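Side-chain contacts in NAD(P)H-FMN oxidoreductase (Bacillus subtilis, PDB 5LVA), which probably passes electrons from NAD(P)H to flavin, using bound flavin mononucleotide in a flavodoxin-like fold: residues S15-N18 against R19-D23; F64-Y67 against W68-S71; P72-L75 against K76-L79; N120-A123 against I124-L128. All coordinates share one frame; numbering follows the deposited sequence.

Contact 1: S15-N18 against R19-D23. With FMN (flavin mononucleotide), chain C.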
loop_
_atom_site.group_PDB
_atom_site.type_symbol
_atom_site.label_atom_id
_atom_site.label_comp_id
_atom_site.label_asym_id
_atom_site.label_seq_id
_atom_site.Cartn_x
_atom_site.Cartn_y
_atom_site.Cartn_z
ATOM N N SER A 15 9.252 -1.671 13.253
ATOM C CA SER A 15 9.167 -0.665 12.198
ATOM C C SER A 15 9.390 0.723 12.751
ATOM O O SER A 15 8.929 1.028 13.840
ATOM C CB SER A 15 7.795 -0.724 11.504
ATOM O OG SER A 15 7.565 0.403 10.668
ATOM N N VAL A 16 10.082 1.569 12.004
ATOM C CA VAL A 16 10.188 2.961 12.387
ATOM C C VAL A 16 9.248 3.831 11.567
ATOM O O VAL A 16 8.399 4.516 12.128
ATOM C CB VAL A 16 11.637 3.478 12.253
ATOM C CG1 VAL A 16 11.679 4.977 12.322
ATOM C CG2 VAL A 16 12.491 2.896 13.349
ATOM N N VAL A 17 9.392 3.788 10.242
ATOM C CA VAL A 17 8.675 4.694 9.346
ATOM C C VAL A 17 7.203 4.349 9.183
ATOM O O VAL A 17 6.327 5.186 9.385
ATOM C CB VAL A 17 9.307 4.715 7.949
ATOM C CG1 VAL A 17 8.525 5.658 7.026
ATOM C CG2 VAL A 17 10.759 5.117 8.034
ATOM N N ASN A 18 6.931 3.111 8.805
ATOM C CA ASN A 18 5.565 2.682 8.576
ATOM C C ASN A 18 4.733 2.726 9.831
ATOM O O ASN A 18 3.544 3.036 9.784
ATOM C CB ASN A 18 5.556 1.290 7.981
ATOM C CG ASN A 18 5.794 1.315 6.493
ATOM O OD1 ASN A 18 4.874 1.554 5.718
ATOM N ND2 ASN A 18 7.030 1.099 6.085
ATOM N N ARG A 19 5.374 2.443 10.957
ATOM C CA ARG A 19 4.740 2.561 12.262
ATOM C C ARG A 19 4.256 3.997 12.508
ATOM O O ARG A 19 3.113 4.228 12.897
ATOM C CB ARG A 19 5.720 2.124 13.343
ATOM C CG ARG A 19 5.186 2.176 14.745
ATOM C CD ARG A 19 3.888 1.423 14.853
ATOM N NE ARG A 19 3.658 0.956 16.212
ATOM C CZ ARG A 19 2.657 0.158 16.567
ATOM N NH1 ARG A 19 1.781 -0.252 15.653
ATOM N NH2 ARG A 19 2.523 -0.222 17.839
ATOM N N ALA A 20 5.134 4.956 12.253
ATOM C CA ALA A 20 4.799 6.365 12.403
ATOM C C ALA A 20 3.670 6.797 11.474
ATOM O O ALA A 20 2.828 7.615 11.837
ATOM C CB ALA A 20 6.015 7.215 12.150
ATOM N N PHE A 21 3.666 6.256 10.268
ATOM C CA PHE A 21 2.649 6.597 9.291
ATOM C C PHE A 21 1.314 6.028 9.728
ATOM O O PHE A 21 0.304 6.723 9.737
ATOM C CB PHE A 21 3.021 6.067 7.902
ATOM C CG PHE A 21 4.122 6.823 7.234
ATOM C CD1 PHE A 21 4.762 7.864 7.873
ATOM C CD2 PHE A 21 4.501 6.504 5.946
ATOM C CE1 PHE A 21 5.770 8.554 7.257
ATOM C CE2 PHE A 21 5.507 7.198 5.320
ATOM C CZ PHE A 21 6.139 8.222 5.974
ATOM N N ALA A 22 1.320 4.755 10.086
ATOM C CA ALA A 22 0.125 4.091 10.577
ATOM C C ALA A 22 -0.484 4.792 11.797
ATOM O O ALA A 22 -1.701 4.877 11.907
ATOM C CB ALA A 22 0.436 2.646 10.909
ATOM N N ASP A 23 0.356 5.292 12.702
ATOM C CA ASP A 23 -0.117 5.943 13.932
ATOM C C ASP A 23 -1.042 7.125 13.679
ATOM O O ASP A 23 -1.945 7.393 14.462
ATOM C CB ASP A 23 1.063 6.434 14.780
ATOM C CG ASP A 23 1.721 5.326 15.576
ATOM O OD1 ASP A 23 1.085 4.279 15.792
ATOM O OD2 ASP A 23 2.879 5.518 15.996
HETATM N N1 FMN C . 15.185 0.547 0.101
HETATM C C2 FMN C . 15.179 0.997 -1.206
HETATM O O2 FMN C . 15.221 2.198 -1.448
HETATM N N3 FMN C . 15.116 0.111 -2.252
HETATM C C4 FMN C . 15.070 -1.233 -2.019
HETATM O O4 FMN C . 15.008 -1.986 -2.984
HETATM C C4A FMN C . 15.082 -1.701 -0.701
HETATM N N5 FMN C . 15.033 -3.046 -0.436
HETATM C C5A FMN C . 15.041 -3.513 0.856
HETATM C C6 FMN C . 14.987 -4.879 1.085
HETATM C C7 FMN C . 14.979 -5.387 2.366
HETATM C C7M FMN C . 14.918 -6.876 2.575
HETATM C C8 FMN C . 15.035 -4.497 3.441
HETATM C C8M FMN C . 15.027 -4.999 4.854
HETATM C C9 FMN C . 15.093 -3.129 3.207
HETATM C C9A FMN C . 15.085 -2.627 1.918
HETATM N N10 FMN C . 15.145 -1.261 1.668
HETATM C C10 FMN C . 15.137 -0.804 0.359
HETATM C "C1'" FMN C . 15.154 -0.277 2.805
HETATM C "C2'" FMN C . 13.654 -0.126 3.162
HETATM O "O2'" FMN C . 12.901 0.349 2.050
HETATM C "C3'" FMN C . 13.335 0.660 4.445
HETATM O "O3'" FMN C . 13.882 -0.105 5.490
HETATM C "C4'" FMN C . 11.814 0.830 4.628
HETATM O "O4'" FMN C . 11.301 1.454 3.492
HETATM C "C5'" FMN C . 11.270 1.669 5.778
HETATM O "O5'" FMN C . 11.362 0.948 6.977
HETATM P P FMN C . 10.272 0.818 8.156
HETATM O O1P FMN C . 10.338 -0.630 8.477
HETATM O O2P FMN C . 10.701 1.691 9.286
HETATM O O3P FMN C . 8.855 1.125 7.828
#

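Contact 2: F64-Y67 against W68-S71. With FMN (flavin mononucleotide), chain C.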
loop_
_atom_site.group_PDB
_atom_site.type_symbol
_atom_site.label_atom_id
_atom_site.label_comp_id
_atom_site.label_asym_id
_atom_site.label_seq_id
_atom_site.Cartn_x
_atom_site.Cartn_y
_atom_site.Cartn_z
ATOM N N PHE A 64 3.478 -0.499 2.506
ATOM C CA PHE A 64 4.567 -1.427 2.748
ATOM C C PHE A 64 5.902 -0.747 2.589
ATOM O O PHE A 64 5.976 0.321 2.016
ATOM C CB PHE A 64 4.469 -2.635 1.805
ATOM C CG PHE A 64 4.387 -2.285 0.332
ATOM C CD1 PHE A 64 3.163 -2.077 -0.279
ATOM C CD2 PHE A 64 5.536 -2.206 -0.444
ATOM C CE1 PHE A 64 3.092 -1.784 -1.607
ATOM C CE2 PHE A 64 5.466 -1.912 -1.771
ATOM C CZ PHE A 64 4.247 -1.696 -2.359
ATOM N N PRO A 65 6.963 -1.341 3.143
ATOM C CA PRO A 65 8.289 -0.836 2.806
ATOM C C PRO A 65 8.738 -1.407 1.473
ATOM O O PRO A 65 8.366 -2.529 1.141
ATOM C CB PRO A 65 9.162 -1.352 3.945
ATOM C CG PRO A 65 8.506 -2.607 4.351
ATOM C CD PRO A 65 7.026 -2.338 4.227
ATOM N N LEU A 66 9.522 -0.642 0.726
ATOM C CA LEU A 66 10.114 -1.125 -0.500
ATOM C C LEU A 66 11.210 -2.120 -0.191
ATOM O O LEU A 66 12.255 -1.756 0.341
ATOM C CB LEU A 66 10.686 0.028 -1.322
ATOM C CG LEU A 66 10.964 -0.243 -2.794
ATOM C CD1 LEU A 66 9.650 -0.437 -3.510
ATOM C CD2 LEU A 66 11.743 0.894 -3.391
ATOM N N TYR A 67 10.950 -3.372 -0.538
ATOM C CA TYR A 67 11.908 -4.448 -0.396
ATOM C C TYR A 67 12.279 -4.954 -1.769
ATOM O O TYR A 67 11.411 -5.431 -2.486
ATOM C CB TYR A 67 11.330 -5.605 0.417
ATOM C CG TYR A 67 11.212 -5.388 1.900
ATOM C CD1 TYR A 67 11.752 -4.266 2.522
ATOM C CD2 TYR A 67 10.577 -6.323 2.685
ATOM C CE1 TYR A 67 11.645 -4.090 3.881
ATOM C CE2 TYR A 67 10.467 -6.154 4.034
ATOM C CZ TYR A 67 10.998 -5.046 4.640
ATOM O OH TYR A 67 10.859 -4.922 6.018
ATOM N N TRP A 68 13.561 -4.880 -2.113
ATOM C CA TRP A 68 14.065 -5.221 -3.454
ATOM C C TRP A 68 13.131 -4.722 -4.561
ATOM O O TRP A 68 12.733 -5.458 -5.462
ATOM C CB TRP A 68 14.327 -6.727 -3.560
ATOM C CG TRP A 68 15.481 -7.102 -2.686
ATOM C CD1 TRP A 68 15.431 -7.779 -1.504
ATOM C CD2 TRP A 68 16.855 -6.743 -2.882
ATOM N NE1 TRP A 68 16.691 -7.890 -0.966
ATOM C CE2 TRP A 68 17.582 -7.255 -1.786
ATOM C CE3 TRP A 68 17.542 -6.043 -3.879
ATOM C CZ2 TRP A 68 18.960 -7.102 -1.668
ATOM C CZ3 TRP A 68 18.904 -5.884 -3.760
ATOM C CH2 TRP A 68 19.604 -6.411 -2.668
ATOM N N TYR A 69 12.785 -3.442 -4.437
ATOM C CA TYR A 69 12.015 -2.692 -5.416
ATOM C C TYR A 69 10.623 -3.271 -5.584
ATOM O O TYR A 69 9.898 -2.934 -6.507
ATOM C CB TYR A 69 12.785 -2.632 -6.736
ATOM C CG TYR A 69 14.214 -2.205 -6.506
ATOM C CD1 TYR A 69 14.536 -0.872 -6.303
ATOM C CD2 TYR A 69 15.240 -3.149 -6.428
ATOM C CE1 TYR A 69 15.842 -0.493 -6.048
ATOM C CE2 TYR A 69 16.539 -2.778 -6.186
ATOM C CZ TYR A 69 16.835 -1.452 -5.994
ATOM O OH TYR A 69 18.128 -1.085 -5.755
ATOM N N SER A 70 10.246 -4.127 -4.651
ATOM C CA SER A 70 8.902 -4.669 -4.610
ATOM C C SER A 70 8.362 -4.575 -3.175
ATOM O O SER A 70 8.834 -3.766 -2.389
ATOM C CB SER A 70 8.899 -6.109 -5.131
ATOM O OG SER A 70 7.600 -6.667 -5.124
ATOM N N SER A 71 7.374 -5.398 -2.850
ATOM C CA SER A 71 6.757 -5.391 -1.537
ATOM C C SER A 71 7.258 -6.578 -0.718
ATOM O O SER A 71 7.946 -7.423 -1.249
ATOM C CB SER A 71 5.236 -5.445 -1.672
ATOM O OG SER A 71 4.827 -6.740 -2.043
HETATM N N1 FMN C . 15.185 0.547 0.101
HETATM C C2 FMN C . 15.179 0.997 -1.206
HETATM O O2 FMN C . 15.221 2.198 -1.448
HETATM N N3 FMN C . 15.116 0.111 -2.252
HETATM C C4 FMN C . 15.070 -1.233 -2.019
HETATM O O4 FMN C . 15.008 -1.986 -2.984
HETATM C C4A FMN C . 15.082 -1.701 -0.701
HETATM N N5 FMN C . 15.033 -3.046 -0.436
HETATM C C5A FMN C . 15.041 -3.513 0.856
HETATM C C6 FMN C . 14.987 -4.879 1.085
HETATM C C7 FMN C . 14.979 -5.387 2.366
HETATM C C7M FMN C . 14.918 -6.876 2.575
HETATM C C8 FMN C . 15.035 -4.497 3.441
HETATM C C8M FMN C . 15.027 -4.999 4.854
HETATM C C9 FMN C . 15.093 -3.129 3.207
HETATM C C9A FMN C . 15.085 -2.627 1.918
HETATM N N10 FMN C . 15.145 -1.261 1.668
HETATM C C10 FMN C . 15.137 -0.804 0.359
HETATM C "C1'" FMN C . 15.154 -0.277 2.805
HETATM C "C2'" FMN C . 13.654 -0.126 3.162
HETATM O "O2'" FMN C . 12.901 0.349 2.050
HETATM C "C3'" FMN C . 13.335 0.660 4.445
HETATM O "O3'" FMN C . 13.882 -0.105 5.490
HETATM C "C4'" FMN C . 11.814 0.830 4.628
HETATM O "O4'" FMN C . 11.301 1.454 3.492
HETATM C "C5'" FMN C . 11.270 1.669 5.778
HETATM O "O5'" FMN C . 11.362 0.948 6.977
HETATM P P FMN C . 10.272 0.818 8.156
HETATM O O1P FMN C . 10.338 -0.630 8.477
HETATM O O2P FMN C . 10.701 1.691 9.286
HETATM O O3P FMN C . 8.855 1.125 7.828
#

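Contact 3: P72-L75 against K76-L79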
loop_
_atom_site.group_PDB
_atom_site.type_symbol
_atom_site.label_atom_id
_atom_site.label_comp_id
_atom_site.label_asym_id
_atom_site.label_seq_id
_atom_site.Cartn_x
_atom_site.Cartn_y
_atom_site.Cartn_z
ATOM N N PRO A 72 6.927 -6.637 0.589
ATOM C CA PRO A 72 7.140 -7.886 1.328
ATOM C C PRO A 72 6.319 -9.023 0.746
ATOM O O PRO A 72 5.310 -8.757 0.125
ATOM C CB PRO A 72 6.668 -7.542 2.734
ATOM C CG PRO A 72 6.886 -6.097 2.852
ATOM C CD PRO A 72 6.605 -5.521 1.494
ATOM N N PRO A 73 6.735 -10.278 0.957
ATOM C CA PRO A 73 6.050 -11.353 0.238
ATOM C C PRO A 73 4.591 -11.609 0.627
ATOM O O PRO A 73 3.882 -12.247 -0.139
ATOM C CB PRO A 73 6.917 -12.588 0.536
ATOM C CG PRO A 73 7.902 -12.191 1.508
ATOM C CD PRO A 73 7.988 -10.726 1.583
ATOM N N LEU A 74 4.125 -11.118 1.764
ATOM C CA LEU A 74 2.751 -11.401 2.165
ATOM C C LEU A 74 1.750 -10.663 1.273
ATOM O O LEU A 74 0.640 -11.138 1.038
ATOM C CB LEU A 74 2.529 -11.035 3.628
ATOM C CG LEU A 74 1.122 -11.333 4.143
ATOM C CD1 LEU A 74 0.752 -12.783 3.894
ATOM C CD2 LEU A 74 0.974 -10.960 5.595
ATOM N N LEU A 75 2.152 -9.508 0.762
ATOM C CA LEU A 75 1.321 -8.785 -0.189
ATOM C C LEU A 75 1.208 -9.546 -1.505
ATOM O O LEU A 75 0.119 -9.670 -2.052
ATOM C CB LEU A 75 1.862 -7.381 -0.430
ATOM C CG LEU A 75 1.183 -6.582 -1.552
ATOM C CD1 LEU A 75 -0.324 -6.588 -1.419
ATOM C CD2 LEU A 75 1.696 -5.164 -1.574
ATOM N N LYS A 76 2.321 -10.075 -1.997
ATOM C CA LYS A 76 2.298 -10.891 -3.210
ATOM C C LYS A 76 1.356 -12.086 -3.069
ATOM O O LYS A 76 0.575 -12.383 -3.973
ATOM C CB LYS A 76 3.700 -11.388 -3.563
ATOM C CG LYS A 76 3.775 -11.922 -4.980
ATOM C CD LYS A 76 3.178 -10.904 -5.933
ATOM C CE LYS A 76 2.824 -11.484 -7.270
ATOM N NZ LYS A 76 1.706 -12.440 -7.293
ATOM N N LYS A 77 1.445 -12.765 -1.926
ATOM C CA LYS A 77 0.544 -13.855 -1.585
ATOM C C LYS A 77 -0.902 -13.387 -1.452
ATOM O O LYS A 77 -1.829 -14.084 -1.856
ATOM C CB LYS A 77 0.993 -14.513 -0.286
ATOM C CG LYS A 77 0.241 -15.761 0.062
ATOM C CD LYS A 77 0.817 -16.381 1.304
ATOM C CE LYS A 77 2.125 -17.058 1.015
ATOM N NZ LYS A 77 2.624 -17.758 2.235
ATOM N N TRP A 78 -1.086 -12.200 -0.889
ATOM C CA TRP A 78 -2.407 -11.597 -0.808
ATOM C C TRP A 78 -3.041 -11.397 -2.182
ATOM O O TRP A 78 -4.202 -11.735 -2.382
ATOM C CB TRP A 78 -2.333 -10.262 -0.080
ATOM C CG TRP A 78 -3.656 -9.693 0.290
ATOM C CD1 TRP A 78 -4.275 -9.794 1.499
ATOM C CD2 TRP A 78 -4.525 -8.917 -0.544
ATOM N NE1 TRP A 78 -5.474 -9.139 1.468
ATOM C CE2 TRP A 78 -5.651 -8.589 0.226
ATOM C CE3 TRP A 78 -4.458 -8.465 -1.865
ATOM C CZ2 TRP A 78 -6.705 -7.830 -0.280
ATOM C CZ3 TRP A 78 -5.508 -7.720 -2.365
ATOM C CH2 TRP A 78 -6.611 -7.406 -1.573
ATOM N N LEU A 79 -2.288 -10.833 -3.120
ATOM C CA LEU A 79 -2.794 -10.638 -4.474
ATOM C C LEU A 79 -3.181 -11.970 -5.084
ATOM O O LEU A 79 -4.284 -12.133 -5.587
ATOM C CB LEU A 79 -1.753 -9.935 -5.348
ATOM C CG LEU A 79 -1.291 -8.556 -4.873
ATOM C CD1 LEU A 79 -0.090 -8.093 -5.655
ATOM C CD2 LEU A 79 -2.412 -7.526 -4.956
#

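Contact 4: N120-A123 against I124-L128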
loop_
_atom_site.group_PDB
_atom_site.type_symbol
_atom_site.label_atom_id
_atom_site.label_comp_id
_atom_site.label_asym_id
_atom_site.label_seq_id
_atom_site.Cartn_x
_atom_site.Cartn_y
_atom_site.Cartn_z
ATOM N N ASN A 120 19.810 4.223 -8.816
ATOM C CA ASN A 120 18.886 3.116 -9.034
ATOM C C ASN A 120 18.234 3.138 -10.418
ATOM O O ASN A 120 17.528 2.201 -10.774
ATOM C CB ASN A 120 17.822 3.092 -7.942
ATOM C CG ASN A 120 18.328 2.465 -6.668
ATOM O OD1 ASN A 120 19.236 1.637 -6.689
ATOM N ND2 ASN A 120 17.750 2.861 -5.546
ATOM N N HIS A 121 18.483 4.202 -11.180
ATOM C CA HIS A 121 18.263 4.240 -12.630
ATOM C C HIS A 121 16.816 4.338 -13.112
ATOM O O HIS A 121 16.580 4.695 -14.255
ATOM C CB HIS A 121 18.889 3.018 -13.287
ATOM C CG HIS A 121 20.358 2.899 -13.051
ATOM N ND1 HIS A 121 21.272 3.767 -13.604
ATOM C CD2 HIS A 121 21.069 2.013 -12.318
ATOM C CE1 HIS A 121 22.487 3.423 -13.220
ATOM N NE2 HIS A 121 22.391 2.358 -12.443
ATOM N N TYR A 122 15.853 4.020 -12.260
ATOM C CA TYR A 122 14.460 4.024 -12.676
ATOM C C TYR A 122 13.577 4.821 -11.708
ATOM O O TYR A 122 13.763 4.762 -10.500
ATOM C CB TYR A 122 13.959 2.577 -12.811
ATOM C CG TYR A 122 14.942 1.657 -13.523
ATOM C CD1 TYR A 122 15.184 1.777 -14.894
ATOM C CD2 TYR A 122 15.617 0.669 -12.832
ATOM C CE1 TYR A 122 16.077 0.945 -15.545
ATOM C CE2 TYR A 122 16.508 -0.171 -13.469
ATOM C CZ TYR A 122 16.739 -0.028 -14.823
ATOM O OH TYR A 122 17.629 -0.868 -15.448
ATOM N N ALA A 123 12.620 5.569 -12.238
ATOM C CA ALA A 123 11.660 6.279 -11.397
ATOM C C ALA A 123 10.770 5.294 -10.654
ATOM O O ALA A 123 10.548 4.179 -11.123
ATOM C CB ALA A 123 10.817 7.225 -12.236
ATOM N N ILE A 124 10.243 5.711 -9.507
ATOM C CA ILE A 124 9.389 4.838 -8.701
ATOM C C ILE A 124 8.152 4.358 -9.477
ATOM O O ILE A 124 7.722 3.210 -9.327
ATOM C CB ILE A 124 8.979 5.548 -7.381
ATOM C CG1 ILE A 124 10.022 5.264 -6.313
ATOM C CG2 ILE A 124 7.655 5.060 -6.864
ATOM C CD1 ILE A 124 9.958 3.852 -5.787
ATOM N N SER A 125 7.611 5.230 -10.325
ATOM C CA SER A 125 6.514 4.885 -11.231
ATOM C C SER A 125 6.819 3.691 -12.107
ATOM O O SER A 125 5.922 2.949 -12.468
ATOM C CB SER A 125 6.169 6.058 -12.138
ATOM O OG SER A 125 5.669 7.136 -11.399
ATOM N N GLU A 126 8.084 3.529 -12.467
ATOM C CA GLU A 126 8.505 2.379 -13.246
ATOM C C GLU A 126 8.554 1.120 -12.394
ATOM O O GLU A 126 8.126 0.058 -12.813
ATOM C CB GLU A 126 9.878 2.628 -13.877
ATOM C CG GLU A 126 9.938 3.781 -14.870
ATOM C CD GLU A 126 11.352 4.073 -15.306
ATOM O OE1 GLU A 126 11.952 3.210 -15.981
ATOM O OE2 GLU A 126 11.877 5.150 -14.958
ATOM N N LEU A 127 9.101 1.240 -11.196
ATOM C CA LEU A 127 9.284 0.092 -10.325
ATOM C C LEU A 127 7.950 -0.451 -9.810
ATOM O O LEU A 127 7.785 -1.647 -9.639
ATOM C CB LEU A 127 10.208 0.474 -9.185
ATOM C CG LEU A 127 11.644 0.734 -9.647
ATOM C CD1 LEU A 127 12.540 1.183 -8.510
ATOM C CD2 LEU A 127 12.234 -0.506 -10.305
ATOM N N LEU A 128 6.986 0.427 -9.601
ATOM C CA LEU A 128 5.702 -0.010 -9.094
ATOM C C LEU A 128 4.755 -0.506 -10.167
ATOM O O LEU A 128 3.572 -0.711 -9.907
ATOM C CB LEU A 128 5.025 1.119 -8.318
ATOM C CG LEU A 128 5.663 1.571 -7.004
ATOM C CD1 LEU A 128 4.846 2.668 -6.348
ATOM C CD2 LEU A 128 5.835 0.391 -6.072
HETATM O O HOH W 1 14.572 5.828 -15.828
#

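Contact 1: S15-N18 against R19-D23
S15 and R19 meet where the phosphate-binding loop after strand 3-7 runs into helix 17-23. With chi1 at 168°, OG of S15 lies opposite its own backbone nitrogen; there it accepts the R19 N-H, OG to N 3.0 Å, and donates to FMN O3P, so one hydroxyl ties the ligand to the first helical turn. This is the tight part of the contact. V17 N reaches FMN O2P at 2.7 Å and V16 N reaches the same oxygen at 2.8 Å. O3P takes N18 N and the amide ND2 as well as the serine. The N18 amide is held in that sense by its other end, since OD1 binds Q63 NE2. Behind the loop V17 and F21 lie side by side: CG1 of V17 sits 3.9 Å from the F21 ring centroid and 21° off its normal, over the face near the rim, while Y166 stacks on the same ring and F148 meets it edge-to-face.

The loose side begins at V16, whose side chain is directed off the helix. R19 leaves only its aliphatic root here, CB 3.4 Å from S15 O, and its guanidinium departs to a salt bridge with E13. FMN also hydrogen-bonds H9 NE2, but from these segments the phosphate receives no cationic group, only backbone N-H groups, a hydroxyl and an amide, with the helix N-terminus probably adding its partial positive charge.

Contact 2: F64-Y67 against W68-S71
Y67 and S70 close a type I' beta turn at the end of strand 59-65, the third strand along the chain in the flavodoxin-like fold, and the turn lines the flavin ring system. In the first shell, W68 N donates to FMN N5 at 2.9 Å, Y69 N gives a weak bond to FMN O4, and L66 O accepts from the ribityl O2' at 2.8 Å. Side chains add to this. The Y67 ring lies over one face of the dimethylbenzene end, tilted by roughly 30°, CD1 3.4 Å from FMN C8. The indole of W68 stands at the rim of the flavin and turns a face to FMN C6, CD1 3.9 Å away. FMN O4 lies 3.3 Å above the plane of the Y69 ring, over its centre.

One layer out, the turn is held by a reciprocal backbone pair: Y67 N to S70 O and S70 N to Y67 O, each 2.8 Å. In both bonds the donor stands above the carbonyl plane, by 53° at Y67 O. L66 lays CD1 against the backbone of Y69 and S70, and the hydroxyl of Y69 hydrogen-bonds N120 OD1. Further back, F64 has chi1 at 54°, which places CG between its backbone nitrogen and carbonyl carbon and turns one face of the ring to the returning chain at S71, in a CH-pi contact with CB of S71 3.6 Å from the ring centroid.

Contact 3: P72-L75 against K76-L79
P73 O to K77 N at 3.1 Å, L74 O to W78 N at 2.8 Å and L75 O to L79 N at 2.9 Å are three successive i to i+4 bonds that define the opening turns of helix 73-82. The helix is the crossover of the beta-alpha-beta unit formed with strands 59-65 and 100-106. P73 suits its first turn, because proline has no N-H to give to a preceding turn; L74 N, also near the start, is instead taken up by the Y37 hydroxyl.

Across the segments the apolar contact rests on L75. Its chi1 of 172° places CG anti to the backbone nitrogen, and chi2 of 50° then turns CD1 toward L79. The same CD1 lies a loose 4.4 Å from W78 CB. Beyond the helix L75 faces the sheet, touching F62 and F64 of strand 59-65. W78 contributes only its root: the indole turns off the segment, meets F62 edge-to-face and hydrogen-bonds E50 through NE1.

The lysines use their aliphatic stems. K77 runs past L74, CD to L74 CD1 4.4 Å, before its amino group leaves for a long, weak ion pair with E43. K76 bends at chi2 and chi4 and reaches D80 in a salt bridge. The leucine pair completes the row, its side chains crossing obliquely with CD1 of L75 4.1 Å from CG of L79.

Contact 4: N120-A123 against I124-L128
E126 is turned back on A123 by its own torsions: chi1 of -63° sets CG opposite the carbonyl carbon, and chi2 of 173° extends the chain so that the carboxylate arrives at the start of helix 124-127. There OE2 accepts A123 N at 2.9 Å, the donor meeting it from above the carboxylate plane. A123 is the N-cap residue and E126 the third residue of the helix, so the glutamate takes the N-cap N-H as it would in a capping box; no box is completed, because alanine has no side-chain acceptor. The N-H of E126 instead goes to A123 O, also at 2.9 Å, a bond made well out of the carbonyl plane. L127 N shares that oxygen at 3.3 Å and approaches in the plane.

A water spans H121 O and E126 OE2, lying 2.8 Å from the former and 2.9 Å from the latter and donating to both. OE2 thus has two donors, and together with the helix N-terminus they would be expected to favour the charged carboxylate. The other oxygen, OE1, lies 3.7 Å from CD1 of Y122, with ring and carboxylate planes 82° apart. Y122 also packs CB loosely on CD2 of L127, at 4.3 Å.

The contact lies at the surface, but its helix packs inward. L127 leans on Y114, and I124 packs on Y149 and on V147 of strand 141-148; L128 then stands at the N-cap position of the following helix 129-138.

Contact 2 occupies the middle of the set, its centre 11 Å from that of contact 3, 12 Å from contact 4 and 15 Å from contact 1. FMN joins contacts 1 and 2 directly: the first holds its phosphate, the second its ribityl chain and ring system, and the two meet where N18 ND2 lies 3.8 Å from P65 N. Contact 3 continues the chain of contact 2 and packs behind it, L75 CD2 3.7 Å from F64 CD1. Contact 4 backs the flavin site at one remove: L127 CD1 packs 3.6 Å from Y69 CD1, and its side chain stays about 7 Å from FMN. Contacts 1 and 4 do not touch.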